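Local coordinates for inositol-1-monophosphatase (Thermotoga maritima, PDB 2P3N), which removes phosphate from inositol phosphates and from fructose 1,6-bisphosphate, among other phosphate esters, as a magnesium-dependent homotetrameric phosphatase, at the interface of chains A and B. Residues are numbered along the deposited sequence; one frame, centred on the assembly and turned at random. Chains: chain A/B, Inositol-1-monophosphatase.

Contact 1: the interface of chains A and B. Residues chain A 90-92; chain B 172, 174, 183, 188-189.
A two-fold symmetric interface between identical subunits, which helps hold two members of the homotetramer together, places A:Leu91 in a site on chain B lined by B:Tyr183, B:Arg172 and B:Arg188. It illustrates how a leucine in a loop can key a subunit into its neighbour. A chi1 of -76° turns the branch point of A:Leu91 toward chain B, and the fork at CG then parts CD1 from CD2. CD2 lies above the plane of the B:Tyr183 ring, just beyond the rim, 3.8 Å from ring atom CD2 and equally near CE2. It also meets the first methylene of B:Arg188, 4.0 Å from CB. CD1 points to the methylenes of B:Arg172, 4.0 Å from CD, and the carbonyl O of B:Arg188 lies under the branch point, 3.8 Å from CG of A:Leu91. B:Leu174 and B:Val189 border the site more loosely. At the polar side, B:Arg188 runs extended from CG to NE beneath the loop of chain A. The carbonyl O of A:Gly90 sits 3.2 Å from NE, above the guanidinium plane and toward its rim, a placement that suggests electrostatic attraction more than an in-line bond. A:Pro92 closes this end, its CD 3.5 Å from NH1 of B:Arg188 and its CG 4.0 Å from the phenol OH of B:Tyr183. Because B:Arg172 is a probable substrate-binding residue, the leucine may help the tetramer steady the neighbouring active site.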
loop_
_atom_site.group_PDB
_atom_site.type_symbol
_atom_site.label_atom_id
_atom_site.label_comp_id
_atom_site.label_asym_id
_atom_site.label_seq_id
_atom_site.Cartn_x
_atom_site.Cartn_y
_atom_site.Cartn_z
ATOM N N GLY A 90 0.316 2.411 -18.001
ATOM C CA GLY A 90 0.178 2.836 -16.624
ATOM C C GLY A 90 -0.928 2.163 -15.852
ATOM O O GLY A 90 -1.254 2.604 -14.752
ATOM N N LEU A 91 -1.525 1.119 -16.419
ATOM C CA LEU A 91 -2.570 0.391 -15.710
ATOM C C LEU A 91 -1.912 -0.567 -14.734
ATOM O O LEU A 91 -0.898 -1.195 -15.052
ATOM C CB LEU A 91 -3.447 -0.392 -16.672
ATOM C CG LEU A 91 -4.436 0.486 -17.426
ATOM C CD1 LEU A 91 -5.069 -0.302 -18.571
ATOM C CD2 LEU A 91 -5.479 0.993 -16.451
ATOM N N PRO A 92 -2.481 -0.692 -13.527
ATOM C CA PRO A 92 -1.941 -1.581 -12.487
ATOM C C PRO A 92 -2.019 -3.090 -12.709
ATOM O O PRO A 92 -1.366 -3.850 -11.988
ATOM C CB PRO A 92 -2.694 -1.136 -11.233
ATOM C CG PRO A 92 -4.009 -0.625 -11.788
ATOM C CD PRO A 92 -3.578 0.145 -13.001
ATOM N N ARG B 172 -10.149 -2.572 -22.657
ATOM C CA ARG B 172 -10.288 -3.118 -21.308
ATOM C C ARG B 172 -11.706 -2.938 -20.753
ATOM O O ARG B 172 -12.417 -1.987 -21.102
ATOM C CB ARG B 172 -9.278 -2.469 -20.340
ATOM C CG ARG B 172 -7.824 -2.388 -20.825
ATOM C CD ARG B 172 -6.887 -3.420 -20.185
ATOM N NE ARG B 172 -6.986 -4.736 -20.822
ATOM C CZ ARG B 172 -5.947 -5.482 -21.211
ATOM N NH1 ARG B 172 -6.158 -6.665 -21.786
ATOM N NH2 ARG B 172 -4.703 -5.054 -21.029
ATOM N N LEU B 174 -12.872 -2.955 -17.077
ATOM C CA LEU B 174 -12.482 -2.950 -15.675
ATOM C C LEU B 174 -13.576 -3.037 -14.618
ATOM O O LEU B 174 -13.363 -3.635 -13.569
ATOM C CB LEU B 174 -11.596 -1.737 -15.424
ATOM C CG LEU B 174 -10.351 -1.764 -16.319
ATOM C CD1 LEU B 174 -9.435 -0.622 -15.936
ATOM C CD2 LEU B 174 -9.610 -3.093 -16.167
ATOM N N TYR B 183 -9.369 7.320 -15.213
ATOM C CA TYR B 183 -8.175 6.783 -15.859
ATOM C C TYR B 183 -7.791 7.461 -17.168
ATOM O O TYR B 183 -6.603 7.539 -17.493
ATOM C CB TYR B 183 -8.305 5.275 -16.082
ATOM C CG TYR B 183 -7.917 4.445 -14.868
ATOM C CD1 TYR B 183 -7.278 5.026 -13.771
ATOM C CD2 TYR B 183 -8.188 3.073 -14.821
ATOM C CE1 TYR B 183 -6.923 4.256 -12.650
ATOM C CE2 TYR B 183 -7.839 2.297 -13.715
ATOM C CZ TYR B 183 -7.211 2.892 -12.633
ATOM O OH TYR B 183 -6.893 2.125 -11.528
ATOM N N ARG B 188 -3.973 6.730 -18.333
ATOM C CA ARG B 188 -3.788 5.287 -18.252
ATOM C C ARG B 188 -4.607 4.628 -19.344
ATOM O O ARG B 188 -4.352 3.493 -19.734
ATOM C CB ARG B 188 -4.230 4.756 -16.882
ATOM C CG ARG B 188 -3.393 5.274 -15.730
ATOM C CD ARG B 188 -3.820 4.641 -14.434
ATOM N NE ARG B 188 -2.906 4.999 -13.359
ATOM C CZ ARG B 188 -2.886 4.409 -12.169
ATOM N NH1 ARG B 188 -3.742 3.422 -11.898
ATOM N NH2 ARG B 188 -2.000 4.803 -11.255
ATOM N N VAL B 189 -5.604 5.362 -19.822
ATOM C CA VAL B 189 -6.481 4.895 -20.887
ATOM C C VAL B 189 -6.738 6.067 -21.816
ATOM O O VAL B 189 -6.832 7.213 -21.377
ATOM C CB VAL B 189 -7.818 4.367 -20.330
ATOM C CG1 VAL B 189 -8.887 4.384 -21.417
ATOM C CG2 VAL B 189 -7.627 2.942 -19.822
#

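Contact 2: the interface of chains A and B. Residues chain A 144, 166, 168-169; chain B 34.
The benzyl side chain of B:Phe34 lies against the backbone of chain A, filling a notch walled by A:Thr168, A:Arg169 and A:Glu144. Subunits of the inositol monophosphatase family share a layered alpha/beta fold, and here a loop between strands 29-30 and 37-38 reaches across to the partner in the homotetramer. The principle at work is an aromatic edge packed on main chain. Carbonyl C of A:Thr168 and backbone N of A:Arg169 lie in the plane of the ring at its edge, so the peptide linkage meets the rim and not a face. CE2 of B:Phe34 is 3.4 Å from the carbonyl C of A:Thr168 and 3.5 Å from CA of A:Arg169. A chi1 of 78° places CG of B:Phe34 between the backbone N and the carbonyl carbon and turns the ring's edge to chain A. The carbonyl O of A:Thr168, close to the ring plane, would probably draw on the slightly positive ring hydrogens. Further along, CZ points toward the end of helix 156-167, where the carbonyl O of A:Lys166, 3.8 Å from CZ and off the ring plane, is a looser neighbour. An alanine in place of B:Phe34 is likely to leave a gap beside the A:Thr168–A:Arg169 peptide and to lose the edge contact with the A:Thr168 carbonyl. Nearer the root of the side chain, A:Glu144 runs antiparallel alongside the phenylalanine from its 3-10 turn, its carboxylate nearly perpendicular to the ring (89°). Its OE2 comes 3.4 Å from CB of B:Phe34. On the outer rim, the bent chain of A:Arg169 passes the backbone carbonyl of B:Phe34, with NE 3.7 Å from that O.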
loop_
_atom_site.group_PDB
_atom_site.type_symbol
_atom_site.label_atom_id
_atom_site.label_comp_id
_atom_site.label_asym_id
_atom_site.label_seq_id
_atom_site.Cartn_x
_atom_site.Cartn_y
_atom_site.Cartn_z
ATOM N N GLU A 144 -25.321 -17.210 -13.559
ATOM C CA GLU A 144 -25.961 -15.908 -13.384
ATOM C C GLU A 144 -25.356 -15.115 -12.237
ATOM O O GLU A 144 -25.386 -13.884 -12.237
ATOM C CB GLU A 144 -27.473 -16.071 -13.169
ATOM C CG GLU A 144 -27.901 -16.728 -11.847
ATOM C CD GLU A 144 -28.040 -15.743 -10.682
ATOM O OE1 GLU A 144 -28.638 -16.129 -9.648
ATOM O OE2 GLU A 144 -27.554 -14.592 -10.792
ATOM N N LYS A 166 -25.039 -12.975 -21.689
ATOM C CA LYS A 166 -26.417 -13.258 -21.311
ATOM C C LYS A 166 -26.558 -14.074 -20.019
ATOM O O LYS A 166 -27.210 -13.634 -19.068
ATOM C CB LYS A 166 -27.127 -13.972 -22.465
ATOM C CG LYS A 166 -28.636 -13.741 -22.521
ATOM C CD LYS A 166 -28.992 -12.302 -22.886
ATOM C CE LYS A 166 -28.599 -11.958 -24.321
ATOM N NZ LYS A 166 -27.123 -11.986 -24.559
ATOM N N THR A 168 -24.427 -14.590 -17.752
ATOM C CA THR A 168 -23.427 -14.231 -16.754
ATOM C C THR A 168 -23.583 -12.849 -16.100
ATOM O O THR A 168 -23.992 -11.875 -16.743
ATOM C CB THR A 168 -22.007 -14.371 -17.381
ATOM O OG1 THR A 168 -21.098 -14.888 -16.403
ATOM C CG2 THR A 168 -21.501 -13.026 -17.903
ATOM N N ARG A 169 -23.252 -12.786 -14.811
ATOM C CA ARG A 169 -23.335 -11.559 -14.029
ATOM C C ARG A 169 -22.533 -10.449 -14.702
ATOM O O ARG A 169 -23.023 -9.323 -14.856
ATOM C CB ARG A 169 -22.795 -11.815 -12.616
ATOM C CG ARG A 169 -22.722 -10.598 -11.712
ATOM C CD ARG A 169 -24.024 -10.355 -10.976
ATOM N NE ARG A 169 -24.292 -11.345 -9.928
ATOM C CZ ARG A 169 -23.528 -11.541 -8.854
ATOM N NH1 ARG A 169 -22.431 -10.818 -8.674
ATOM N NH2 ARG A 169 -23.873 -12.448 -7.946
ATOM N N PHE B 34 -30.148 -9.589 -11.542
ATOM C CA PHE B 34 -28.796 -10.019 -11.197
ATOM C C PHE B 34 -27.733 -9.057 -11.732
ATOM O O PHE B 34 -26.740 -8.790 -11.059
ATOM C CB PHE B 34 -28.527 -11.429 -11.743
ATOM C CG PHE B 34 -28.225 -11.460 -13.216
ATOM C CD1 PHE B 34 -29.186 -11.080 -14.146
ATOM C CD2 PHE B 34 -26.962 -11.830 -13.673
ATOM C CE1 PHE B 34 -28.888 -11.064 -15.511
ATOM C CE2 PHE B 34 -26.659 -11.816 -15.034
ATOM C CZ PHE B 34 -27.622 -11.433 -15.953
#

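About 25 Å separates the centres of the C-alpha atoms of contact 1 and contact 2, two patches of one two-fold symmetric interface. They have no residue in common, yet one stretch of sequence serves both: strand 170-172 supplies an arginine to contact 1 from chain B, while the residues just before the same strand in chain A form a wall of contact 2. Through the symmetry each subunit uses both ends of this short segment. The two widely spaced patches would probably resist rocking of one subunit on the other, and could connect tetramer assembly to the substrate-binding region.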